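Local atomic coordinates of L-asparagine oxygenase (Streptomyces coelicolor, PDB entry 2OG5), a protein that hydroxylates free L-asparagine at C3, using iron(II), 2-oxoglutarate and dioxygen, to supply (2S,3S)-3-hydroxyasparagine for the calcium-dependent lipopeptide antibiotic. Residues A[194-200]-A[295-300]; A[35-40]-A[99-105]; A[182-186]-A[234-240]; A[227-233]-A[248-254]. One frame throughout, in Å; residues are numbered along the deposited sequence.

Contacts 1 and 2 belong to one mixed sheet of the jelly-roll: strand 301-305 lies between strands 191-196 and 99-103, and strand 37-39 pairs with the latter. Their centres are about 12 Å apart, and they touch through the Arg-103 to Glu-300 salt bridge. Contacts 3 and 4 lie across the chain's centre from contact 1, their centres about 28 and 35 Å from its own and about 15 Å from each other; segments 227-233 and 234-240 adjoin. Along the chain contact 2 closes first, contact 4 is nested inside contact 1, and contact 3 crosses both. Contacts 1 and 2 thus build the sheet, contact 3 borders the asparagine site, and contact 4 ties the adjoining segment to 248-254.

Contact 1 (A[194-200]-A[295-300]); sequences LLCLRAD and RLLPGE
The carbonyl oxygen of Asp-200 is gripped twice by Arg-295, whose NH2 lies 2.8 Å from O and whose NE makes a longer second bond. Both nitrogens use the side-on edge of the guanidinium, and the oxygen lies in the guanidinium plane; seen from the carbonyl, however, NE is in plane while NH2 stands above it. The arginine gets there by an extended chain, with CG opposite its own backbone N (chi1 179°), which also carries one guanidinium face over CB of Ala-199, 3.6 Å from NH2. A water joins Asp-200 N to Leu-296 O, adding a third link at this end.

At the other end Cys-196 is held through both its backbone N and its O: the N donates to Glu-300 O at 2.9 Å, almost linearly (174°), and the O accepts from Gly-299 N at 3.0 Å. Its CB comes to 3.2 Å from Leu-297 O and also packs on CB of Leu-296. Pro-298 flanks the same region, its CD 4.1 Å from Ala-199 CB. Within 295-300 the carboxylate OE1 of Glu-300 receives Leu-297 N from above its plane, while OE2 forms a salt bridge with Arg-103.

The elements are a type II turn at Leu-297 to Glu-300, with Gly-299 at a positive phi of 87°, and a classic beta bulge at Leu-197 and Arg-198 facing Trp-326; the turn leads into strand 301-305, next to 191-196 in the mixed sheet of the jelly-roll.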
# COMPACT_ATOMS: atom_id res chain seq x y z
N LEU A 194 -1.48 -3.16 -3.55
CA LEU A 194 -0.39 -3.82 -4.25
C LEU A 194 -0.98 -4.85 -5.22
O LEU A 194 -1.58 -5.84 -4.78
CB LEU A 194 0.49 -4.54 -3.24
CG LEU A 194 1.24 -3.65 -2.26
CD1 LEU A 194 1.84 -4.48 -1.13
CD2 LEU A 194 2.31 -2.87 -3.00
N LEU A 195 -0.82 -4.59 -6.51
CA LEU A 195 -1.29 -5.50 -7.56
C LEU A 195 -0.11 -6.31 -8.07
O LEU A 195 0.89 -5.74 -8.51
CB LEU A 195 -1.92 -4.72 -8.72
CG LEU A 195 -2.40 -5.51 -9.94
CD1 LEU A 195 -3.56 -6.46 -9.58
CD2 LEU A 195 -2.79 -4.55 -11.06
N CYS A 196 -0.22 -7.63 -8.03
CA CYS A 196 0.87 -8.48 -8.48
C CYS A 196 0.78 -8.72 -9.98
O CYS A 196 -0.22 -9.22 -10.49
CB CYS A 196 0.83 -9.82 -7.74
SG CYS A 196 2.12 -10.96 -8.29
N LEU A 197 1.85 -8.36 -10.68
CA LEU A 197 1.97 -8.63 -12.11
C LEU A 197 2.75 -9.92 -12.37
O LEU A 197 2.41 -10.69 -13.26
CB LEU A 197 2.68 -7.47 -12.81
CG LEU A 197 1.97 -6.12 -12.79
CD1 LEU A 197 2.76 -5.10 -13.61
CD2 LEU A 197 0.54 -6.20 -13.29
N ARG A 198 3.79 -10.14 -11.58
CA ARG A 198 4.63 -11.31 -11.72
C ARG A 198 5.05 -11.72 -10.31
O ARG A 198 5.54 -10.89 -9.55
CB ARG A 198 5.84 -10.97 -12.59
CG ARG A 198 6.76 -12.11 -12.91
CD ARG A 198 7.78 -11.73 -13.97
NE ARG A 198 7.21 -11.69 -15.32
CZ ARG A 198 7.37 -10.71 -16.20
NH1 ARG A 198 8.09 -9.63 -15.93
NH2 ARG A 198 6.81 -10.82 -17.40
N ALA A 199 4.83 -12.98 -9.96
CA ALA A 199 5.22 -13.48 -8.65
C ALA A 199 6.74 -13.59 -8.54
O ALA A 199 7.43 -13.70 -9.54
CB ALA A 199 4.57 -14.83 -8.39
N ASP A 200 7.24 -13.57 -7.31
CA ASP A 200 8.64 -13.92 -7.06
C ASP A 200 8.85 -15.37 -7.44
O ASP A 200 8.33 -16.25 -6.76
CB ASP A 200 9.00 -13.75 -5.58
CG ASP A 200 10.33 -14.39 -5.21
OD1 ASP A 200 11.27 -14.42 -6.03
OD2 ASP A 200 10.43 -14.88 -4.06
N ARG A 295 2.46 -14.80 -0.31
CA ARG A 295 3.20 -14.72 -1.56
C ARG A 295 2.19 -14.38 -2.65
O ARG A 295 1.35 -15.21 -3.01
CB ARG A 295 3.90 -16.03 -1.90
CG ARG A 295 4.65 -15.96 -3.20
CD ARG A 295 5.40 -17.24 -3.46
NE ARG A 295 5.96 -17.25 -4.80
CZ ARG A 295 5.42 -17.90 -5.84
NH1 ARG A 295 4.30 -18.60 -5.72
NH2 ARG A 295 6.02 -17.85 -7.01
N LEU A 296 2.25 -13.17 -3.16
CA LEU A 296 1.27 -12.72 -4.14
C LEU A 296 1.50 -13.39 -5.49
O LEU A 296 2.64 -13.66 -5.87
CB LEU A 296 1.33 -11.20 -4.27
CG LEU A 296 0.89 -10.42 -3.02
CD1 LEU A 296 1.32 -8.95 -3.12
CD2 LEU A 296 -0.61 -10.56 -2.82
N LEU A 297 0.41 -13.65 -6.20
CA LEU A 297 0.42 -14.26 -7.52
C LEU A 297 -0.20 -13.31 -8.53
O LEU A 297 -0.98 -12.43 -8.16
CB LEU A 297 -0.40 -15.56 -7.52
CG LEU A 297 0.07 -16.65 -6.54
CD1 LEU A 297 -0.92 -17.80 -6.53
CD2 LEU A 297 1.47 -17.11 -6.91
N PRO A 298 0.12 -13.47 -9.82
CA PRO A 298 -0.44 -12.59 -10.82
C PRO A 298 -1.97 -12.47 -10.73
O PRO A 298 -2.67 -13.47 -10.57
CB PRO A 298 0.01 -13.24 -12.13
CG PRO A 298 1.30 -13.88 -11.76
CD PRO A 298 1.05 -14.45 -10.41
N GLY A 299 -2.47 -11.24 -10.80
CA GLY A 299 -3.90 -10.98 -10.71
C GLY A 299 -4.42 -10.84 -9.30
O GLY A 299 -5.62 -10.66 -9.11
N GLU A 300 -3.53 -10.92 -8.31
CA GLU A 300 -3.92 -10.72 -6.92
C GLU A 300 -3.66 -9.27 -6.53
O GLU A 300 -2.63 -8.71 -6.87
CB GLU A 300 -3.17 -11.66 -5.98
CG GLU A 300 -3.55 -13.10 -6.24
CD GLU A 300 -3.00 -14.06 -5.23
OE1 GLU A 300 -2.04 -13.69 -4.51
OE2 GLU A 300 -3.54 -15.19 -5.16
O HOH W 1 5.25 -12.85 -5.42

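Contact 2 (A[35-40]-A[99-105])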
# COMPACT_ATOMS: atom_id res chain seq x y z
N ARG A 35 -14.68 -13.01 4.06
CA ARG A 35 -14.94 -11.80 3.29
C ARG A 35 -13.72 -10.88 3.16
O ARG A 35 -13.83 -9.77 2.64
CB ARG A 35 -16.15 -11.03 3.84
CG ARG A 35 -15.96 -10.37 5.20
CD ARG A 35 -17.31 -9.86 5.70
NE ARG A 35 -17.26 -9.36 7.07
CZ ARG A 35 -17.21 -10.12 8.16
NH1 ARG A 35 -17.20 -11.45 8.07
NH2 ARG A 35 -17.17 -9.55 9.35
N TYR A 36 -12.55 -11.35 3.64
CA TYR A 36 -11.29 -10.63 3.41
C TYR A 36 -10.36 -11.36 2.44
O TYR A 36 -9.20 -11.00 2.27
CB TYR A 36 -10.59 -10.34 4.75
CG TYR A 36 -11.52 -9.58 5.67
CD1 TYR A 36 -11.85 -8.26 5.40
CD2 TYR A 36 -12.12 -10.21 6.75
CE1 TYR A 36 -12.73 -7.57 6.22
CE2 TYR A 36 -13.00 -9.53 7.57
CZ TYR A 36 -13.30 -8.21 7.30
OH TYR A 36 -14.19 -7.54 8.11
N ASP A 37 -10.90 -12.39 1.79
CA ASP A 37 -10.18 -13.11 0.76
C ASP A 37 -11.21 -13.46 -0.30
O ASP A 37 -11.97 -14.42 -0.15
CB ASP A 37 -9.52 -14.36 1.36
CG ASP A 37 -8.65 -15.10 0.37
OD1 ASP A 37 -8.82 -14.91 -0.85
OD2 ASP A 37 -7.79 -15.89 0.81
N VAL A 38 -11.24 -12.66 -1.36
CA VAL A 38 -12.28 -12.73 -2.37
C VAL A 38 -11.71 -13.18 -3.70
O VAL A 38 -10.85 -12.52 -4.26
CB VAL A 38 -12.96 -11.36 -2.56
CG1 VAL A 38 -14.06 -11.46 -3.62
CG2 VAL A 38 -13.52 -10.86 -1.23
N THR A 39 -12.19 -14.31 -4.21
CA THR A 39 -11.82 -14.76 -5.54
C THR A 39 -12.96 -14.38 -6.48
O THR A 39 -14.11 -14.76 -6.24
CB THR A 39 -11.53 -16.27 -5.60
OG1 THR A 39 -10.40 -16.58 -4.77
CG2 THR A 39 -11.23 -16.72 -7.02
N LEU A 40 -12.65 -13.62 -7.52
CA LEU A 40 -13.65 -13.26 -8.52
C LEU A 40 -14.14 -14.53 -9.21
O LEU A 40 -13.34 -15.40 -9.56
CB LEU A 40 -13.07 -12.30 -9.56
CG LEU A 40 -13.01 -10.82 -9.20
CD1 LEU A 40 -12.14 -10.54 -7.98
CD2 LEU A 40 -12.53 -10.01 -10.41
N ALA A 99 -6.83 -5.92 6.35
CA ALA A 99 -6.35 -6.20 5.01
C ALA A 99 -7.33 -7.08 4.26
O ALA A 99 -8.07 -7.86 4.85
CB ALA A 99 -4.97 -6.87 5.06
N ILE A 100 -7.33 -6.95 2.94
CA ILE A 100 -8.14 -7.79 2.07
C ILE A 100 -7.29 -8.19 0.87
O ILE A 100 -6.41 -7.42 0.45
CB ILE A 100 -9.46 -7.09 1.64
CG1 ILE A 100 -10.33 -8.00 0.77
CG2 ILE A 100 -9.19 -5.78 0.91
CD1 ILE A 100 -11.77 -7.47 0.63
N VAL A 101 -7.50 -9.38 0.33
CA VAL A 101 -6.90 -9.77 -0.94
C VAL A 101 -8.00 -10.16 -1.91
O VAL A 101 -8.92 -10.88 -1.54
CB VAL A 101 -5.87 -10.88 -0.76
CG1 VAL A 101 -5.25 -11.23 -2.10
CG2 VAL A 101 -4.82 -10.44 0.22
N LEU A 102 -7.94 -9.61 -3.12
CA LEU A 102 -8.83 -9.98 -4.21
C LEU A 102 -8.00 -10.78 -5.21
O LEU A 102 -6.88 -10.40 -5.51
CB LEU A 102 -9.41 -8.74 -4.91
CG LEU A 102 -10.61 -8.00 -4.30
CD1 LEU A 102 -10.44 -7.72 -2.86
CD2 LEU A 102 -10.81 -6.71 -5.10
N ARG A 103 -8.56 -11.88 -5.71
CA ARG A 103 -7.83 -12.77 -6.62
C ARG A 103 -8.61 -12.87 -7.92
O ARG A 103 -9.83 -12.95 -7.90
CB ARG A 103 -7.71 -14.16 -6.01
CG ARG A 103 -7.10 -14.16 -4.63
CD ARG A 103 -7.01 -15.57 -4.07
NE ARG A 103 -6.54 -15.55 -2.68
CZ ARG A 103 -5.41 -16.11 -2.24
NH1 ARG A 103 -4.58 -16.74 -3.07
NH2 ARG A 103 -5.11 -16.03 -0.95
N GLY A 104 -7.90 -12.88 -9.04
CA GLY A 104 -8.53 -13.07 -10.35
C GLY A 104 -8.74 -11.79 -11.13
O GLY A 104 -9.52 -11.76 -12.08
N LEU A 105 -8.03 -10.73 -10.74
CA LEU A 105 -8.09 -9.46 -11.46
C LEU A 105 -7.28 -9.56 -12.75
O LEU A 105 -6.35 -10.37 -12.85
CB LEU A 105 -7.58 -8.32 -10.58
CG LEU A 105 -8.55 -7.95 -9.46
CD1 LEU A 105 -7.84 -7.16 -8.39
CD2 LEU A 105 -9.76 -7.18 -10.00
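Arg-103 runs diagonally over the sheet face, past Thr-39, to meet the carboxylate of Asp-37 edge to edge, the two groups nearly coplanar (planes 16° apart). The grip is side-on, one nitrogen to each oxygen: NE to OD1 at 3.0 Å, and NH2 to OD2 at 3.2 Å. Both oxygens are met on the syn side, somewhat out of the carboxylate plane. An arginine chain extended from CG to NE spans the distance and brings its CD to 3.6 Å from OG1 of Thr-39. The remaining nitrogen, NH1, pairs with Glu-300, so two acids share the guanidinium and restrain its rotation.

On the other face Val-38 sits beside Leu-102, its CG2 also meeting Ile-100 CD1 at 4.2 Å; helix 81-92 covers this side through Leu-87 and Phe-90. Just past the strand ends Leu-40 CD2 meets Leu-105 CD2 at 4.0 Å. At the start of the pairing, the CB of Tyr-36 lies 3.5 Å from Ala-99 O.

The backbones supply the ladder: Val-38 N to Val-101 O (2.9 Å), Arg-103 N to Val-38 O (2.8 Å), then Leu-40 N to Arg-103 O, with Tyr-36 O accepting from Val-101 N. With strand directions 11° apart, this is a parallel pair, joined by a largely helical connection, that adds the N-terminal strand 37-39 beside 99-103 in the mixed sheet of the jelly-roll.

Contact 3 (A[182-186]-A[234-240]); sequences NAFHE and TAPPPSF
Aromatic contact comes first: the Phe-184 ring turns its edge toward the face of Phe-240, a T-shaped pair with centroids 4.8 Å apart and planes at 69°. Phe-184 CZ sits over the centre of the other ring, 3.7 Å from Phe-240 CD1.

CH-pi contacts cover one face of the Phe-184 ring. Pro-237 CD stands 3.6 Å from the centroid, 19° off the normal, and Pro-236 CA is 4.1 Å from it. The opposite face is taken by CB of its neighbour His-185, so the ring is sandwiched. A chi1 of 76°, setting CG between the backbone N and the carbonyl carbon, turns the ring into this slot.

Apolar contacts fill in the rest: Pro-236 CB reaches Phe-184 CD1 at 3.5 Å, and Thr-234 CG2 meets Ala-183 CB at 4.3 Å. Polar ends are satisfied outside the pair, Thr-234 OG1 by Thr-269 and His-185 ND1 by His-187 N.

The pairing, without a hydrogen bond between the segments, is probably carried mainly by dispersion and ring-edge electrostatics. It joins the turn holding Asn-182, an asparagine-binding residue, to the proline-rich loop whose Phe-240 lies beside Glu-149, another such residue, which implies a nonpolar contact beside the substrate site.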
# COMPACT_ATOMS: atom_id res chain seq x y z
N ASN A 182 4.67 5.79 4.87
CA ASN A 182 4.88 7.22 5.05
C ASN A 182 4.37 7.68 6.41
O ASN A 182 3.67 8.68 6.52
CB ASN A 182 4.24 8.03 3.90
CG ASN A 182 4.84 7.70 2.53
OD1 ASN A 182 4.23 7.94 1.48
ND2 ASN A 182 6.04 7.13 2.54
N ALA A 183 4.77 6.94 7.45
CA ALA A 183 4.30 7.17 8.82
C ALA A 183 4.50 8.61 9.29
O ALA A 183 3.67 9.14 10.04
CB ALA A 183 4.99 6.19 9.80
N PHE A 184 5.57 9.25 8.84
CA PHE A 184 5.87 10.63 9.21
C PHE A 184 4.84 11.65 8.73
O PHE A 184 4.76 12.74 9.28
CB PHE A 184 7.23 11.05 8.64
CG PHE A 184 7.21 11.33 7.15
CD1 PHE A 184 7.11 12.64 6.68
CD2 PHE A 184 7.28 10.30 6.22
CE1 PHE A 184 7.08 12.90 5.30
CE2 PHE A 184 7.26 10.57 4.85
CZ PHE A 184 7.16 11.86 4.40
N HIS A 185 4.08 11.31 7.69
CA HIS A 185 3.31 12.32 6.95
C HIS A 185 1.88 12.44 7.48
O HIS A 185 1.19 11.44 7.69
CB HIS A 185 3.31 11.95 5.47
CG HIS A 185 3.00 13.09 4.56
ND1 HIS A 185 1.77 13.71 4.52
CD2 HIS A 185 3.75 13.69 3.60
CE1 HIS A 185 1.78 14.66 3.60
NE2 HIS A 185 2.96 14.67 3.02
N GLU A 186 1.44 13.68 7.68
CA GLU A 186 0.08 13.99 8.13
C GLU A 186 -1.00 13.39 7.23
O GLU A 186 -2.06 13.00 7.70
CB GLU A 186 -0.10 15.52 8.20
CG GLU A 186 -1.50 15.99 8.58
CD GLU A 186 -1.67 17.51 8.56
OE1 GLU A 186 -0.71 18.24 8.19
OE2 GLU A 186 -2.79 17.96 8.88
N THR A 234 9.41 10.24 14.56
CA THR A 234 9.51 9.68 13.21
C THR A 234 9.80 10.81 12.23
O THR A 234 8.90 11.46 11.72
CB THR A 234 8.21 8.95 12.82
OG1 THR A 234 7.87 8.01 13.85
CG2 THR A 234 8.38 8.18 11.50
N ALA A 235 11.09 11.07 11.99
CA ALA A 235 11.47 12.22 11.16
C ALA A 235 11.22 11.90 9.69
O ALA A 235 11.26 10.72 9.30
CB ALA A 235 12.94 12.59 11.38
N PRO A 236 10.94 12.93 8.86
CA PRO A 236 10.72 12.66 7.44
C PRO A 236 11.99 12.15 6.80
O PRO A 236 13.09 12.47 7.28
CB PRO A 236 10.35 14.04 6.87
CG PRO A 236 10.06 14.92 8.02
CD PRO A 236 10.84 14.37 9.18
N PRO A 237 11.87 11.39 5.71
CA PRO A 237 13.08 10.99 5.01
C PRO A 237 13.78 12.21 4.41
O PRO A 237 13.13 13.23 4.16
CB PRO A 237 12.56 10.06 3.90
CG PRO A 237 11.16 9.72 4.28
CD PRO A 237 10.65 10.87 5.06
N PRO A 238 15.11 12.12 4.19
CA PRO A 238 15.85 13.23 3.58
C PRO A 238 15.26 13.80 2.27
O PRO A 238 15.37 15.00 2.02
CB PRO A 238 17.24 12.64 3.35
CG PRO A 238 17.37 11.56 4.36
CD PRO A 238 15.99 10.99 4.53
N SER A 239 14.62 12.95 1.46
CA SER A 239 14.00 13.37 0.18
C SER A 239 12.88 14.41 0.31
O SER A 239 12.64 15.19 -0.62
CB SER A 239 13.44 12.14 -0.56
OG SER A 239 14.49 11.26 -0.96
N PHE A 240 12.19 14.41 1.46
CA PHE A 240 11.10 15.36 1.74
C PHE A 240 11.61 16.65 2.38
O PHE A 240 10.87 17.32 3.12
CB PHE A 240 10.03 14.71 2.64
CG PHE A 240 9.15 13.72 1.93
CD1 PHE A 240 7.85 14.07 1.57
CD2 PHE A 240 9.60 12.45 1.63
CE1 PHE A 240 7.02 13.16 0.92
CE2 PHE A 240 8.78 11.53 0.98
CZ PHE A 240 7.49 11.88 0.62

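Contact 4 (A[227-233]-A[248-254]); sequences LWAPEFR and APAPVLL
With chi1 -76°, Trp-228 swings its indole, although its CB points away from 248-254, until one face lies against Leu-253; a chi1 of -51° in Phe-232 likewise turns that ring's face to Val-252. The first pair is a CH-pi contact in which Leu-253 CB stands over the six-membered ring, 3.6 Å from its centroid, while Leu-253 CD1 extends over the pyrrole side to 3.4 Å from NE1. Arg-257 makes a cation-pi contact with the same indole. In the second, Val-252 CG2 sits 3.7 Å from the centroid of the Phe-232 ring, and the carbonyl oxygen of Ala-250 lies at the ring's edge, near its plane. Leu-227 lies between these two pairs, its CB 3.7 Å from Leu-253 CD1 and its CD2 against Val-252.

Backbone bonds fix the register at both ends. Leu-227 O, at the end of helix 221-227, accepts from two successive amides: Val-252 N at 3.0 Å, in the carbonyl plane, and Leu-253 N, nearly linear at 176° but above that plane. Farther along, Ala-250 N donates to Phe-232 O at 2.8 Å, and the reverse bond from Phe-232 N is weak. Pro-230, centre of an inverse gamma turn, brings CB near Pro-251 CD, and Pro-249 lies alongside the guanidinium end of Arg-233.

Apolar groups laid over aromatic faces thus probably supply much of the adhesion, while a few backbone bonds, two of them to one oxygen, set how the antiparallel segments align.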
# COMPACT_ATOMS: atom_id res chain seq x y z
N LEU A 227 3.01 3.38 24.54
CA LEU A 227 2.66 3.64 23.14
C LEU A 227 1.67 4.80 22.98
O LEU A 227 1.61 5.43 21.92
CB LEU A 227 2.11 2.36 22.47
CG LEU A 227 3.13 1.23 22.28
CD1 LEU A 227 2.43 -0.06 21.85
CD2 LEU A 227 4.22 1.62 21.28
N TRP A 228 0.91 5.09 24.04
CA TRP A 228 0.01 6.26 24.07
C TRP A 228 0.71 7.57 24.43
O TRP A 228 0.11 8.64 24.32
CB TRP A 228 -1.15 6.02 25.05
CG TRP A 228 -2.20 5.10 24.53
CD1 TRP A 228 -2.42 3.81 24.91
CD2 TRP A 228 -3.19 5.39 23.53
NE1 TRP A 228 -3.47 3.27 24.21
CE2 TRP A 228 -3.96 4.23 23.36
CE3 TRP A 228 -3.48 6.52 22.76
CZ2 TRP A 228 -5.02 4.16 22.45
CZ3 TRP A 228 -4.53 6.45 21.87
CH2 TRP A 228 -5.28 5.28 21.71
N ALA A 229 1.96 7.49 24.88
CA ALA A 229 2.70 8.68 25.32
C ALA A 229 3.45 9.31 24.15
O ALA A 229 3.88 8.61 23.23
CB ALA A 229 3.67 8.31 26.44
N PRO A 230 3.63 10.65 24.18
CA PRO A 230 4.33 11.34 23.10
C PRO A 230 5.85 11.17 23.20
O PRO A 230 6.57 12.14 23.43
CB PRO A 230 3.91 12.80 23.31
CG PRO A 230 3.73 12.91 24.77
CD PRO A 230 3.15 11.59 25.21
N GLU A 231 6.32 9.94 23.01
CA GLU A 231 7.72 9.62 23.27
C GLU A 231 8.38 8.91 22.09
O GLU A 231 9.32 8.13 22.27
CB GLU A 231 7.80 8.80 24.55
CG GLU A 231 7.27 9.58 25.75
CD GLU A 231 7.33 8.84 27.06
OE1 GLU A 231 7.84 7.70 27.09
OE2 GLU A 231 6.87 9.41 28.07
N PHE A 232 7.89 9.21 20.88
CA PHE A 232 8.40 8.60 19.66
C PHE A 232 8.58 9.65 18.57
O PHE A 232 7.68 10.45 18.30
CB PHE A 232 7.43 7.51 19.18
CG PHE A 232 7.07 6.52 20.24
CD1 PHE A 232 7.81 5.36 20.41
CD2 PHE A 232 5.99 6.76 21.08
CE1 PHE A 232 7.46 4.43 21.39
CE2 PHE A 232 5.65 5.85 22.06
CZ PHE A 232 6.39 4.68 22.22
N ARG A 233 9.73 9.63 17.92
CA ARG A 233 10.06 10.60 16.89
C ARG A 233 10.23 9.88 15.54
O ARG A 233 11.09 9.02 15.41
CB ARG A 233 11.37 11.30 17.25
CG ARG A 233 11.78 12.42 16.32
CD ARG A 233 13.09 13.05 16.79
NE ARG A 233 12.97 13.65 18.13
CZ ARG A 233 12.61 14.91 18.39
NH1 ARG A 233 12.31 15.76 17.41
NH2 ARG A 233 12.54 15.33 19.65
N ALA A 248 8.28 16.52 15.80
CA ALA A 248 8.11 16.56 17.25
C ALA A 248 7.72 15.17 17.78
O ALA A 248 7.09 14.39 17.05
CB ALA A 248 7.06 17.57 17.63
N PRO A 249 8.08 14.87 19.04
CA PRO A 249 7.72 13.56 19.60
C PRO A 249 6.22 13.39 19.71
O PRO A 249 5.52 14.31 20.12
CB PRO A 249 8.36 13.58 20.99
CG PRO A 249 9.39 14.66 20.94
CD PRO A 249 8.84 15.68 20.01
N ALA A 250 5.73 12.21 19.35
CA ALA A 250 4.29 11.94 19.33
C ALA A 250 4.03 10.49 19.68
O ALA A 250 4.95 9.68 19.65
CB ALA A 250 3.74 12.25 17.94
N PRO A 251 2.77 10.15 20.02
CA PRO A 251 2.43 8.76 20.31
C PRO A 251 2.41 7.86 19.09
O PRO A 251 2.29 8.34 17.96
CB PRO A 251 1.00 8.86 20.89
CG PRO A 251 0.81 10.30 21.22
CD PRO A 251 1.61 11.03 20.20
N VAL A 252 2.50 6.56 19.34
CA VAL A 252 2.33 5.55 18.31
C VAL A 252 0.85 5.22 18.16
O VAL A 252 0.36 5.10 17.04
CB VAL A 252 3.15 4.28 18.63
CG1 VAL A 252 2.65 3.08 17.83
CG2 VAL A 252 4.63 4.54 18.35
N LEU A 253 0.12 5.09 19.27
CA LEU A 253 -1.31 4.80 19.23
C LEU A 253 -2.12 6.08 19.18
O LEU A 253 -1.76 7.07 19.83
CB LEU A 253 -1.73 3.94 20.43
CG LEU A 253 -1.14 2.52 20.48
CD1 LEU A 253 -1.50 1.83 21.80
CD2 LEU A 253 -1.60 1.67 19.30
N LEU A 254 -3.20 6.05 18.40
CA LEU A 254 -4.04 7.21 18.11
C LEU A 254 -5.51 6.84 18.20
O LEU A 254 -5.90 5.73 17.85
CB LEU A 254 -3.77 7.73 16.68
CG LEU A 254 -2.32 8.08 16.32
CD1 LEU A 254 -2.15 8.17 14.82
CD2 LEU A 254 -1.93 9.37 17.01
O HOH W 2 7.13 11.98 15.30